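Local coordinates for attaching and effacing protein, pathogenesis factor (Escherichia coli, PDB 4E9L) that probably mediates adhesion of Escherichia coli as a member of the intimin/invasin family, here represented by consecutive immunoglobulin-like domains, presumably extracellular, at residues D168-L173 with A180-V185; E203-A208 with Q286-A291; L231-T236 with A243-W248; K311-L316 with V363-L368; L331-P336 with P379-Q384. All coordinates share one frame; numbering follows the deposited sequence.

Interaction 1. Residues D168-L173 with A180-V185; sequences DVMPKL and ANAAKV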
# COMPACT_ATOMS: atom_id res chain seq x y z
N ASP A 168 -4.06 31.90 1.56
CA ASP A 168 -4.10 33.08 0.69
C ASP A 168 -4.43 34.27 1.57
O ASP A 168 -5.39 34.20 2.35
CB ASP A 168 -5.19 32.93 -0.39
CG ASP A 168 -4.93 31.88 -1.45
OD1 ASP A 168 -3.94 31.12 -1.30
OD2 ASP A 168 -5.72 31.81 -2.42
N VAL A 169 -3.63 35.33 1.50
CA VAL A 169 -3.85 36.53 2.31
C VAL A 169 -3.96 37.75 1.40
O VAL A 169 -3.08 38.00 0.56
CB VAL A 169 -2.75 36.71 3.42
CG1 VAL A 169 -3.06 37.89 4.34
CG2 VAL A 169 -2.59 35.43 4.24
N MET A 170 -5.04 38.51 1.58
CA MET A 170 -5.28 39.74 0.83
C MET A 170 -5.62 40.89 1.82
O MET A 170 -6.56 40.73 2.62
CB MET A 170 -6.42 39.51 -0.22
CG MET A 170 -6.98 40.80 -0.88
SD MET A 170 -5.81 41.64 -2.01
CE MET A 170 -5.93 40.60 -3.48
N PRO A 171 -4.90 42.04 1.79
CA PRO A 171 -5.35 43.17 2.62
C PRO A 171 -6.59 43.79 1.96
O PRO A 171 -6.78 43.68 0.73
CB PRO A 171 -4.17 44.14 2.58
CG PRO A 171 -3.52 43.87 1.26
CD PRO A 171 -3.77 42.43 0.91
N LYS A 172 -7.45 44.37 2.79
CA LYS A 172 -8.69 44.98 2.35
C LYS A 172 -8.93 46.34 3.02
O LYS A 172 -8.48 46.57 4.14
CB LYS A 172 -9.88 44.02 2.55
CG LYS A 172 -9.80 42.74 1.66
CD LYS A 172 -11.09 41.98 1.60
CE LYS A 172 -11.02 40.85 0.59
NZ LYS A 172 -12.05 39.81 0.87
N LEU A 173 -9.61 47.22 2.32
CA LEU A 173 -9.96 48.55 2.80
C LEU A 173 -11.42 48.70 2.45
O LEU A 173 -11.77 48.69 1.27
CB LEU A 173 -9.06 49.61 2.11
CG LEU A 173 -8.89 50.94 2.82
CD1 LEU A 173 -8.10 50.77 4.09
CD2 LEU A 173 -8.16 51.96 1.92
N ALA A 180 -2.61 44.18 -5.55
CA ALA A 180 -2.86 43.69 -6.92
C ALA A 180 -3.21 42.21 -6.91
O ALA A 180 -4.11 41.81 -7.63
CB ALA A 180 -1.64 43.94 -7.80
N ASN A 181 -2.52 41.42 -6.09
CA ASN A 181 -2.80 39.98 -5.97
C ASN A 181 -2.65 39.54 -4.52
O ASN A 181 -1.94 40.20 -3.77
CB ASN A 181 -1.85 39.18 -6.88
CG ASN A 181 -2.22 39.31 -8.33
OD1 ASN A 181 -3.35 39.01 -8.74
ND2 ASN A 181 -1.33 39.85 -9.11
N ALA A 182 -3.31 38.44 -4.13
CA ALA A 182 -3.19 37.91 -2.78
C ALA A 182 -1.82 37.24 -2.68
O ALA A 182 -1.28 36.83 -3.71
CB ALA A 182 -4.28 36.87 -2.53
N ALA A 183 -1.25 37.14 -1.47
CA ALA A 183 0.01 36.43 -1.23
C ALA A 183 -0.39 34.99 -0.96
O ALA A 183 -1.43 34.75 -0.33
CB ALA A 183 0.72 37.01 -0.01
N LYS A 184 0.38 34.03 -1.47
CA LYS A 184 0.03 32.63 -1.28
C LYS A 184 1.21 31.81 -0.78
O LYS A 184 2.31 31.90 -1.34
CB LYS A 184 -0.53 32.01 -2.58
CG LYS A 184 -1.80 32.69 -3.12
CD LYS A 184 -2.27 32.11 -4.45
CE LYS A 184 -3.55 32.77 -4.90
NZ LYS A 184 -4.48 31.80 -5.53
N VAL A 185 0.99 31.03 0.29
CA VAL A 185 1.99 30.09 0.84
C VAL A 185 1.33 28.74 1.04
O VAL A 185 0.10 28.63 1.12
CB VAL A 185 2.73 30.55 2.13
CG1 VAL A 185 3.60 31.78 1.88
CG2 VAL A 185 1.78 30.76 3.31

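Interaction 2. Residues E203-A208 with Q286-A291; sequences EDHVKA and QLTVIA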
# COMPACT_ATOMS: atom_id res chain seq x y z
N GLU A 203 -2.76 -8.09 0.77
CA GLU A 203 -3.04 -9.50 1.06
C GLU A 203 -2.28 -9.90 2.31
O GLU A 203 -1.07 -9.66 2.39
CB GLU A 203 -2.57 -10.40 -0.11
CG GLU A 203 -3.25 -10.11 -1.43
CD GLU A 203 -2.34 -10.32 -2.63
OE1 GLU A 203 -1.67 -9.34 -3.06
OE2 GLU A 203 -2.31 -11.46 -3.14
N ASP A 204 -2.95 -10.56 3.27
CA ASP A 204 -2.22 -11.00 4.47
C ASP A 204 -1.69 -12.45 4.40
O ASP A 204 -1.06 -12.94 5.35
CB ASP A 204 -2.94 -10.64 5.76
CG ASP A 204 -4.32 -11.21 5.93
OD1 ASP A 204 -4.63 -12.22 5.25
OD2 ASP A 204 -5.10 -10.66 6.73
N HIS A 205 -1.91 -13.11 3.26
CA HIS A 205 -1.35 -14.41 2.93
C HIS A 205 -0.79 -14.28 1.52
O HIS A 205 -1.51 -13.90 0.60
CB HIS A 205 -2.40 -15.54 3.04
CG HIS A 205 -2.80 -15.82 4.45
ND1 HIS A 205 -3.65 -14.98 5.14
CD2 HIS A 205 -2.39 -16.81 5.28
CE1 HIS A 205 -3.74 -15.49 6.36
NE2 HIS A 205 -2.99 -16.59 6.49
N VAL A 206 0.52 -14.49 1.38
CA VAL A 206 1.17 -14.35 0.06
C VAL A 206 1.95 -15.63 -0.24
O VAL A 206 2.63 -16.15 0.65
CB VAL A 206 2.07 -13.07 -0.03
CG1 VAL A 206 2.78 -12.97 -1.38
CG2 VAL A 206 1.25 -11.80 0.25
N LYS A 207 1.81 -16.15 -1.46
CA LYS A 207 2.53 -17.35 -1.88
C LYS A 207 4.02 -17.03 -2.08
O LYS A 207 4.35 -15.96 -2.60
CB LYS A 207 1.92 -17.95 -3.14
CG LYS A 207 0.52 -18.50 -2.93
CD LYS A 207 0.12 -19.33 -4.14
CE LYS A 207 -1.19 -20.06 -3.92
NZ LYS A 207 -2.37 -19.17 -4.15
N ALA A 208 4.90 -17.96 -1.64
CA ALA A 208 6.36 -17.82 -1.76
C ALA A 208 6.75 -17.48 -3.20
O ALA A 208 6.32 -18.15 -4.12
CB ALA A 208 7.05 -19.12 -1.31
N GLN A 286 1.45 -6.99 9.09
CA GLN A 286 1.85 -8.38 9.18
C GLN A 286 1.19 -9.27 8.12
O GLN A 286 -0.00 -9.15 7.81
CB GLN A 286 1.64 -8.92 10.60
CG GLN A 286 2.42 -10.21 10.91
CD GLN A 286 2.65 -10.44 12.39
OE1 GLN A 286 2.42 -9.58 13.25
NE2 GLN A 286 3.14 -11.62 12.73
N LEU A 287 2.00 -10.16 7.56
CA LEU A 287 1.50 -11.15 6.63
C LEU A 287 2.15 -12.50 6.88
O LEU A 287 3.18 -12.60 7.57
CB LEU A 287 1.54 -10.71 5.14
CG LEU A 287 2.87 -10.52 4.40
CD1 LEU A 287 3.39 -11.85 3.80
CD2 LEU A 287 2.66 -9.62 3.20
N THR A 288 1.52 -13.53 6.35
CA THR A 288 2.03 -14.89 6.39
C THR A 288 2.45 -15.25 4.98
O THR A 288 1.65 -15.16 4.04
CB THR A 288 0.96 -15.85 6.95
OG1 THR A 288 0.72 -15.49 8.31
CG2 THR A 288 1.39 -17.30 6.91
N VAL A 289 3.70 -15.69 4.84
CA VAL A 289 4.16 -16.24 3.56
C VAL A 289 3.80 -17.74 3.61
O VAL A 289 4.23 -18.48 4.50
CB VAL A 289 5.66 -15.98 3.22
CG1 VAL A 289 6.01 -16.52 1.83
CG2 VAL A 289 6.00 -14.49 3.32
N ILE A 290 2.96 -18.17 2.67
CA ILE A 290 2.53 -19.56 2.53
C ILE A 290 3.30 -20.18 1.37
O ILE A 290 4.05 -19.46 0.71
CB ILE A 290 0.99 -19.62 2.38
CG1 ILE A 290 0.48 -18.95 1.06
CG2 ILE A 290 0.32 -19.01 3.65
CD1 ILE A 290 -1.02 -19.29 0.66
N ALA A 291 3.15 -21.50 1.11
CA ALA A 291 3.89 -22.13 0.00
C ALA A 291 3.59 -21.47 -1.34
O ALA A 291 2.49 -20.95 -1.56
CB ALA A 291 3.60 -23.64 -0.06
O HOH W 1 -1.15 -13.46 8.46

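Interaction 3. Residues L231-T236 with A243-W248; sequences LSASLT and ATVSSW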
# COMPACT_ATOMS: atom_id res chain seq x y z
N LEU A 231 11.26 7.45 1.50
CA LEU A 231 11.07 6.30 2.37
C LEU A 231 11.90 5.10 2.02
O LEU A 231 12.39 4.95 0.90
CB LEU A 231 9.58 5.85 2.29
CG LEU A 231 8.47 6.88 2.54
CD1 LEU A 231 7.16 6.37 2.01
CD2 LEU A 231 8.33 7.21 4.06
N SER A 232 12.02 4.22 3.02
CA SER A 232 12.64 2.91 2.91
C SER A 232 11.77 1.94 3.72
O SER A 232 10.63 2.29 4.07
CB SER A 232 14.07 2.93 3.43
OG SER A 232 14.67 1.68 3.13
N ALA A 233 12.26 0.74 4.01
CA ALA A 233 11.48 -0.22 4.79
C ALA A 233 12.36 -1.18 5.52
O ALA A 233 13.49 -1.48 5.10
CB ALA A 233 10.50 -0.99 3.88
N SER A 234 11.82 -1.70 6.60
CA SER A 234 12.46 -2.72 7.42
C SER A 234 11.54 -3.97 7.34
O SER A 234 10.32 -3.85 7.51
CB SER A 234 12.57 -2.24 8.86
OG SER A 234 13.09 -3.27 9.68
N LEU A 235 12.14 -5.14 7.09
CA LEU A 235 11.44 -6.43 7.03
C LEU A 235 11.96 -7.30 8.18
O LEU A 235 13.17 -7.41 8.36
CB LEU A 235 11.68 -7.15 5.68
CG LEU A 235 11.09 -6.51 4.41
CD1 LEU A 235 11.28 -7.43 3.22
CD2 LEU A 235 9.58 -6.25 4.55
N THR A 236 11.06 -7.87 8.97
CA THR A 236 11.43 -8.73 10.10
C THR A 236 10.57 -9.99 10.10
O THR A 236 9.57 -10.06 9.39
CB THR A 236 11.38 -7.98 11.44
OG1 THR A 236 10.07 -7.46 11.65
CG2 THR A 236 12.41 -6.87 11.56
N ALA A 243 13.21 -11.78 1.33
CA ALA A 243 12.10 -10.90 0.93
C ALA A 243 12.61 -9.50 0.66
O ALA A 243 13.62 -9.09 1.24
CB ALA A 243 11.03 -10.88 2.03
N THR A 244 11.93 -8.74 -0.23
CA THR A 244 12.40 -7.39 -0.56
C THR A 244 11.22 -6.43 -0.65
O THR A 244 10.06 -6.84 -0.73
CB THR A 244 13.14 -7.36 -1.94
OG1 THR A 244 12.24 -7.75 -2.99
CG2 THR A 244 14.38 -8.24 -1.99
N VAL A 245 11.53 -5.14 -0.60
CA VAL A 245 10.57 -4.07 -0.84
C VAL A 245 11.18 -3.22 -1.98
O VAL A 245 12.39 -3.00 -2.03
CB VAL A 245 10.24 -3.23 0.44
CG1 VAL A 245 9.18 -2.15 0.14
CG2 VAL A 245 9.75 -4.13 1.58
N SER A 246 10.32 -2.75 -2.89
CA SER A 246 10.68 -1.90 -4.03
C SER A 246 10.79 -0.43 -3.60
O SER A 246 10.59 -0.08 -2.43
CB SER A 246 9.60 -2.03 -5.11
OG SER A 246 8.39 -1.35 -4.74
N SER A 247 11.04 0.47 -4.58
CA SER A 247 11.00 1.91 -4.39
C SER A 247 9.52 2.28 -4.06
O SER A 247 8.62 1.51 -4.36
CB SER A 247 11.39 2.62 -5.69
OG SER A 247 10.48 2.27 -6.73
N TRP A 248 9.30 3.43 -3.43
CA TRP A 248 7.95 3.90 -3.09
C TRP A 248 7.42 4.85 -4.17
O TRP A 248 8.19 5.59 -4.79
CB TRP A 248 7.94 4.58 -1.72
CG TRP A 248 8.19 3.59 -0.61
CD1 TRP A 248 9.40 3.08 -0.23
CD2 TRP A 248 7.20 2.96 0.22
NE1 TRP A 248 9.23 2.16 0.78
CE2 TRP A 248 7.89 2.08 1.09
CE3 TRP A 248 5.80 3.01 0.28
CZ2 TRP A 248 7.22 1.27 2.02
CZ3 TRP A 248 5.13 2.21 1.20
CH2 TRP A 248 5.84 1.37 2.07

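Interaction 4. Residues K311-L316 with V363-L368; sequences KTTTEL and VSTLTL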
# COMPACT_ATOMS: atom_id res chain seq x y z
N LYS A 311 -12.11 -53.31 -10.57
CA LYS A 311 -13.16 -53.03 -9.58
C LYS A 311 -12.77 -53.13 -8.09
O LYS A 311 -13.67 -53.17 -7.24
CB LYS A 311 -14.47 -53.81 -9.90
CG LYS A 311 -15.13 -53.40 -11.23
CD LYS A 311 -15.50 -51.89 -11.29
CE LYS A 311 -16.48 -51.43 -10.23
NZ LYS A 311 -16.59 -49.94 -10.17
N THR A 312 -11.46 -53.18 -7.78
CA THR A 312 -11.02 -53.19 -6.38
C THR A 312 -10.51 -51.75 -6.10
O THR A 312 -10.71 -50.86 -6.92
CB THR A 312 -9.95 -54.26 -6.08
OG1 THR A 312 -8.76 -53.93 -6.78
CG2 THR A 312 -10.42 -55.71 -6.37
N THR A 313 -9.89 -51.52 -4.96
CA THR A 313 -9.41 -50.18 -4.61
C THR A 313 -7.93 -50.18 -4.32
O THR A 313 -7.34 -51.22 -3.99
CB THR A 313 -10.16 -49.60 -3.39
OG1 THR A 313 -9.95 -50.46 -2.28
CG2 THR A 313 -11.67 -49.40 -3.64
N THR A 314 -7.33 -48.99 -4.44
CA THR A 314 -5.96 -48.73 -4.07
C THR A 314 -5.92 -47.32 -3.50
O THR A 314 -6.63 -46.43 -3.99
CB THR A 314 -4.94 -49.03 -5.21
OG1 THR A 314 -3.63 -48.92 -4.64
CG2 THR A 314 -5.05 -48.07 -6.41
N GLU A 315 -5.12 -47.12 -2.46
CA GLU A 315 -4.94 -45.82 -1.82
C GLU A 315 -3.91 -45.02 -2.63
O GLU A 315 -2.85 -45.54 -2.95
CB GLU A 315 -4.42 -46.03 -0.39
CG GLU A 315 -4.34 -44.76 0.41
CD GLU A 315 -3.61 -44.90 1.74
OE1 GLU A 315 -2.37 -45.11 1.73
OE2 GLU A 315 -4.28 -44.78 2.79
N LEU A 316 -4.22 -43.75 -2.93
CA LEU A 316 -3.33 -42.84 -3.64
C LEU A 316 -2.74 -41.89 -2.61
O LEU A 316 -3.49 -41.42 -1.75
CB LEU A 316 -4.11 -42.00 -4.71
CG LEU A 316 -4.79 -42.78 -5.83
CD1 LEU A 316 -5.44 -41.83 -6.84
CD2 LEU A 316 -3.82 -43.77 -6.50
N VAL A 363 -4.46 -37.85 0.59
CA VAL A 363 -4.77 -39.27 0.37
C VAL A 363 -6.18 -39.40 -0.24
O VAL A 363 -7.09 -38.67 0.17
CB VAL A 363 -4.58 -40.08 1.70
CG1 VAL A 363 -5.03 -41.53 1.55
CG2 VAL A 363 -3.13 -40.02 2.18
N SER A 364 -6.33 -40.28 -1.23
CA SER A 364 -7.62 -40.59 -1.87
C SER A 364 -7.71 -42.08 -2.16
O SER A 364 -6.70 -42.73 -2.42
CB SER A 364 -7.78 -39.81 -3.18
OG SER A 364 -9.00 -40.13 -3.84
N THR A 365 -8.92 -42.62 -2.17
CA THR A 365 -9.15 -44.01 -2.50
C THR A 365 -9.52 -44.06 -3.96
O THR A 365 -10.48 -43.41 -4.39
CB THR A 365 -10.29 -44.60 -1.64
OG1 THR A 365 -9.89 -44.61 -0.26
CG2 THR A 365 -10.67 -46.02 -2.07
N LEU A 366 -8.76 -44.82 -4.73
CA LEU A 366 -9.04 -45.01 -6.14
C LEU A 366 -9.80 -46.31 -6.29
O LEU A 366 -9.27 -47.34 -5.91
CB LEU A 366 -7.72 -45.08 -6.97
CG LEU A 366 -7.88 -45.35 -8.47
CD1 LEU A 366 -8.64 -44.21 -9.17
CD2 LEU A 366 -6.50 -45.60 -9.13
N THR A 367 -10.97 -46.26 -6.91
CA THR A 367 -11.74 -47.46 -7.24
C THR A 367 -11.42 -47.74 -8.71
O THR A 367 -11.64 -46.88 -9.58
CB THR A 367 -13.25 -47.31 -7.03
OG1 THR A 367 -13.49 -46.96 -5.67
CG2 THR A 367 -14.02 -48.62 -7.35
N LEU A 368 -10.91 -48.92 -8.97
CA LEU A 368 -10.56 -49.27 -10.34
C LEU A 368 -11.82 -49.50 -11.18
O LEU A 368 -12.88 -49.78 -10.64
CB LEU A 368 -9.60 -50.49 -10.36
CG LEU A 368 -8.12 -50.22 -10.02
CD1 LEU A 368 -7.51 -49.11 -10.89
CD2 LEU A 368 -7.92 -49.92 -8.50

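Interaction 5. Residues L331-P336 with P379-Q384; sequences LKPDAP and PRVNGQ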
# COMPACT_ATOMS: atom_id res chain seq x y z
N LEU A 331 -4.74 -27.08 0.34
CA LEU A 331 -5.15 -26.94 -1.04
C LEU A 331 -5.60 -28.28 -1.61
O LEU A 331 -4.77 -29.12 -2.02
CB LEU A 331 -4.02 -26.29 -1.86
CG LEU A 331 -4.21 -26.15 -3.36
CD1 LEU A 331 -5.38 -25.23 -3.71
CD2 LEU A 331 -2.92 -25.69 -4.02
N LYS A 332 -6.92 -28.48 -1.60
CA LYS A 332 -7.55 -29.69 -2.11
C LYS A 332 -7.43 -29.92 -3.63
O LYS A 332 -7.96 -29.15 -4.45
CB LYS A 332 -8.99 -29.85 -1.60
CG LYS A 332 -9.27 -31.24 -1.02
CD LYS A 332 -8.56 -31.50 0.32
CE LYS A 332 -9.35 -31.06 1.53
NZ LYS A 332 -10.60 -31.84 1.71
N PRO A 333 -6.82 -31.05 -4.01
CA PRO A 333 -6.71 -31.39 -5.45
C PRO A 333 -8.07 -31.67 -6.09
O PRO A 333 -9.06 -31.91 -5.40
CB PRO A 333 -5.82 -32.64 -5.44
CG PRO A 333 -5.13 -32.62 -4.08
CD PRO A 333 -6.17 -32.08 -3.18
N ASP A 334 -8.11 -31.61 -7.43
CA ASP A 334 -9.31 -31.90 -8.21
C ASP A 334 -9.35 -33.43 -8.45
O ASP A 334 -8.45 -34.16 -8.00
CB ASP A 334 -9.22 -31.19 -9.60
CG ASP A 334 -8.92 -29.70 -9.58
OD1 ASP A 334 -9.47 -29.00 -8.71
OD2 ASP A 334 -8.20 -29.22 -10.50
N ALA A 335 -10.36 -33.90 -9.19
CA ALA A 335 -10.45 -35.30 -9.59
C ALA A 335 -9.27 -35.56 -10.54
O ALA A 335 -8.93 -34.68 -11.34
CB ALA A 335 -11.77 -35.56 -10.31
N PRO A 336 -8.57 -36.71 -10.44
CA PRO A 336 -7.49 -37.00 -11.40
C PRO A 336 -8.06 -37.27 -12.80
O PRO A 336 -9.26 -37.50 -12.94
CB PRO A 336 -6.81 -38.27 -10.85
CG PRO A 336 -7.53 -38.62 -9.59
CD PRO A 336 -8.83 -37.88 -9.57
N PRO A 379 -2.85 -36.54 -11.56
CA PRO A 379 -3.48 -35.69 -10.54
C PRO A 379 -3.60 -34.26 -11.08
O PRO A 379 -2.80 -33.81 -11.93
CB PRO A 379 -2.52 -35.76 -9.36
CG PRO A 379 -1.20 -36.03 -9.97
CD PRO A 379 -1.48 -36.92 -11.15
N ARG A 380 -4.61 -33.56 -10.59
CA ARG A 380 -4.92 -32.19 -11.00
C ARG A 380 -5.08 -31.30 -9.78
O ARG A 380 -5.73 -31.70 -8.80
CB ARG A 380 -6.23 -32.18 -11.84
CG ARG A 380 -6.07 -32.70 -13.25
CD ARG A 380 -5.61 -31.55 -14.13
NE ARG A 380 -5.27 -31.98 -15.48
CZ ARG A 380 -6.05 -31.81 -16.53
NH1 ARG A 380 -7.24 -31.24 -16.40
NH2 ARG A 380 -5.66 -32.23 -17.73
N VAL A 381 -4.52 -30.09 -9.87
CA VAL A 381 -4.61 -29.09 -8.79
C VAL A 381 -4.87 -27.75 -9.51
O VAL A 381 -4.06 -27.36 -10.36
CB VAL A 381 -3.33 -29.05 -7.90
CG1 VAL A 381 -3.38 -27.88 -6.92
CG2 VAL A 381 -3.13 -30.35 -7.13
N ASN A 382 -5.98 -27.09 -9.19
CA ASN A 382 -6.38 -25.80 -9.81
C ASN A 382 -6.35 -25.87 -11.35
O ASN A 382 -5.78 -25.00 -12.01
CB ASN A 382 -5.54 -24.62 -9.26
CG ASN A 382 -5.77 -24.31 -7.79
OD1 ASN A 382 -6.88 -24.47 -7.24
ND2 ASN A 382 -4.72 -23.83 -7.12
N GLY A 383 -6.91 -26.95 -11.89
CA GLY A 383 -6.98 -27.23 -13.31
C GLY A 383 -5.67 -27.56 -14.01
O GLY A 383 -5.64 -27.63 -15.24
N GLN A 384 -4.58 -27.77 -13.26
CA GLN A 384 -3.28 -28.05 -13.89
C GLN A 384 -2.75 -29.45 -13.52
O GLN A 384 -3.00 -29.90 -12.40
CB GLN A 384 -2.23 -27.01 -13.43
CG GLN A 384 -2.55 -25.55 -13.79
CD GLN A 384 -2.44 -25.28 -15.27
OE1 GLN A 384 -3.44 -25.11 -15.97
NE2 GLN A 384 -1.21 -25.24 -15.79
O HOH W 2 -7.47 -27.98 -6.92
O HOH W 3 -6.00 -35.01 -8.50

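Interaction 1. Residues D168-L173 with A180-V185
The carboxylate of Asp-168 carries on one face the stem of Lys-184: CG, CD and CE all ride about 3 Å above its plane, with Lys-184 CG 3.2 Å from Asp-168 OD1. The lysine tip leans over the rim of the same face, where NZ makes a salt bridge to Asp-168 OD2 at 3.3 Å, weak as a hydrogen bond and coming from above the plane. Both residues have CG anti to the carbonyl carbon, and they form a non-hydrogen-bonded pair of antiparallel strands in an immunoglobulin-like, E-set domain of the invasin type. Glu-166 crowds a like charge against Asp-168 OD1 and makes a long, weak ion pair with Lys-184, which may offset part of the repulsion. In the next pair, Val-169 and Ala-183 are joined by two backbone hydrogen bonds, N to O each way at 2.9 Å. Their side chains point to the other face of the sheet, into the domain interior, where both meet Leu-98 of strand 95-99. The strands part after Met-170. Its CB stands 4.1 Å from Ala-182 CB. CG is anti to the backbone N (chi1 168°), and bends at chi2 and chi3 bring the CE methyl to 3.5 Å from Ala-182 N.

Interaction 2. Residues E203-A208 with Q286-A291
Backbone hydrogen bonds carry the pairing of His-205, Val-206 and Lys-207 with Thr-288, Val-289 and Ile-290, the parallel join of an immunoglobulin-like sandwich in which a short strand near the start of the domain lies beside the last strand, as A' beside G. Four bonds alternate between the segments: Thr-288 N to Asp-204 O (2.8 Å, 169° at the hydrogen), Val-206 N to Thr-288 O, Ile-290 N to Val-206 O, and a more bent Ala-208 N to Ile-290 O (137°). Three of these carbonyls also take CA-H contacts, as at His-205 CA to Thr-288 O, 3.3 Å. Apolar contacts occupy the inner face. Val-206 CG2 touches Leu-287 CD2 at 3.9 Å, and Val-289 CG1 reaches Ala-208 CB at 4.2 Å; Thr-212 and Thr-262 close over Val-206 from the opposing sheet and its loop. On the outer face His-205 and Thr-288 run side by side, while Ile-290 CG2 meets the imidazole at its edge, 3.9 Å from His-205 CD2. Lys-207 CG packs against Ile-290 CD1 and comes 3.4 Å from Ala-291 O. Polar side-chain bonds gather at the start of the pairing. Thr-288 OG1 is bound to Glu-268 and accepts from a water that also donates to Asp-204 O. Asp-204 has CG in the crowded position between backbone N and carbonyl carbon (chi1 59°), turned to the histidine: His-205 ND1 donates to Asp-204 OD1 at 2.9 Å, meeting it from above the carboxylate plane.

Interaction 3. Residues L231-T236 with A243-W248
Trp-248 and Leu-231 both place CG anti to the carbonyl carbon (chi1 -68° and -53°), and the two side chains meet at about a right angle, the leucine above the indole. Leu-231 CB sits over the five-membered ring, 3.9 Å from its centroid and only 15° off the normal, a CH-pi contact. The CD1 methyl of the same leucine lies 3.7 Å above the indole plane on the same face, displaced toward the rim. At the indole edge, near its plane, the methyl of Ala-233 approaches CZ2 at 4.4 Å. That methyl also touches Val-245, 4.0 Å from its CG2. No hydrogen bond joins the segments, whose nearest CA atoms, those of Leu-231 and Trp-248, are 6.7 Å apart: this is face-to-face packing between the two sheets of an immunoglobulin-like sandwich rather than strand pairing. Strand 231-236 is the outermost strand of one sheet and strand 244-252 that of the other, so the contact closes the sandwich along one edge, with the chains running in nearly opposite directions. Val-214 and Leu-216 of strand 211-217 and Tyr-256 of strand 255-261 also touch Trp-248. Toward the other end, Leu-235 splits its branches between two partners. CD2 abuts Val-245 CG2 at 3.7 Å, a branch that is anti to its own carbonyl carbon, whereas CD1 turns to Ala-243, 3.7 Å from CB and close to the carbonyl oxygen. Val-271 adjoins Leu-235 on its own sheet.

Interaction 4. Residues K311-L316 with V363-L368
Lys-311 curls over the end of its partner segment: the bend at chi2 (-59°) brings CD to 3.4 Å from Leu-368 O, a second bend at chi3 carries CE on past it, and the ammonium goes on to a salt bridge with Glu-347. Leu-368 O, buried here, has no hydrogen-bonding partner in the model. Thr-312 offers its carbonyl O to Leu-368 N in a nearly straight bond of 2.8 Å, while its hydroxyl is hydrogen-bonded to Thr-309 O. From Thr-313 on, the segments form an antiparallel pair within an immunoglobulin-like sandwich. Thr-313 CB touches the CG2 methyl of Thr-365 at 3.8 Å on the outer face, and its CG2 lies near Thr-367 OG1. Thr-314 turns inward and bonds both ways with the backbone of Leu-366; its CG2 touches both Leu-366 CD2 (3.9 Å) and Leu-368 CD2 (4.0 Å), and its hydroxyl is held by Asp-304. Glu-315 has CG anti to the backbone N, which lays that carbon 3.5 Å from Val-363 CG1 on the outer face. Leu-316 is again inward, its CG 3.9 Å from Leu-366 CB, and its N and O exchange bonds with Ser-364. The pair forms the centre of a four-strand sheet, between strands 300-303 and 350-358, and its leucines pack across the sandwich on strand 391-395.

Interaction 5. Residues L331-P336 with P379-Q384
Asp-334 reaches over Arg-380 toward the turn beyond it, with its CG anti to the carbonyl carbon (chi1 -53°). CB lies 3.6 Å from Arg-380 O, the oxygen that accepts the backbone N-H of the same aspartate at 2.7 Å, and 3.9 Å from Arg-380 CB. Next along, Asp-334 CG is 3.8 Å from Arg-380 O. At the tip the two oxygens divide the work. OD1 takes a hydrogen from a water that also donates to Lys-332 O and accepts from Asn-382 N, so one solvent molecule links both segments. Asp-334 OD2 accepts from Gly-383 N at 3.0 Å, met nearly along its C-O axis, with 164° at the hydrogen. Residues Val-381 to Gln-384 form a type I' beta turn, a tight hairpin closed by backbone bonds between its two ends, and Gly-383, whose N-H the carboxylate takes, is its third residue. The hairpin joins strand 373-381 to strand 384-385 in an immunoglobulin-like domain, while the facing segment is the irregular run that leads into strand 337-339. A second water extends the pairing, donating to Asp-334 O and accepting from Arg-380 N; Trp-354 NE1 also bonds to that carbonyl. On the apolar side of the contact Val-381 uses both branches: CG1 packs on Leu-331 CD2 at 3.7 Å, and CG2 on Pro-333 CB at 3.9 Å, with Phe-318 and Met-320 lining the same apolar patch. Leu-331 CD1 continues to the amide of Asn-382, 3.7 Å from ND2.

The contacts span three modelled immunoglobulin-like domains of the invasin type: interaction 1 lies in the first, interactions 2 and 3 in the middle one, interactions 4 and 5 in the last. Along the elongated chain the centres of interactions 1 and 4 lie about 86 Å apart. In the middle domain, 231-236 and 278-290 share a mixed sheet, and interaction 3 falls in sequence between the segments of interaction 2, about 16 Å away between centres. Interactions 4 and 5 alternate in sequence, with centres also about 16 Å apart. Nearest atoms of interactions 2 and 5 are about 6 Å apart, across a domain junction. The sandwiches form a rod, consistent with an adhesin projecting from the cell.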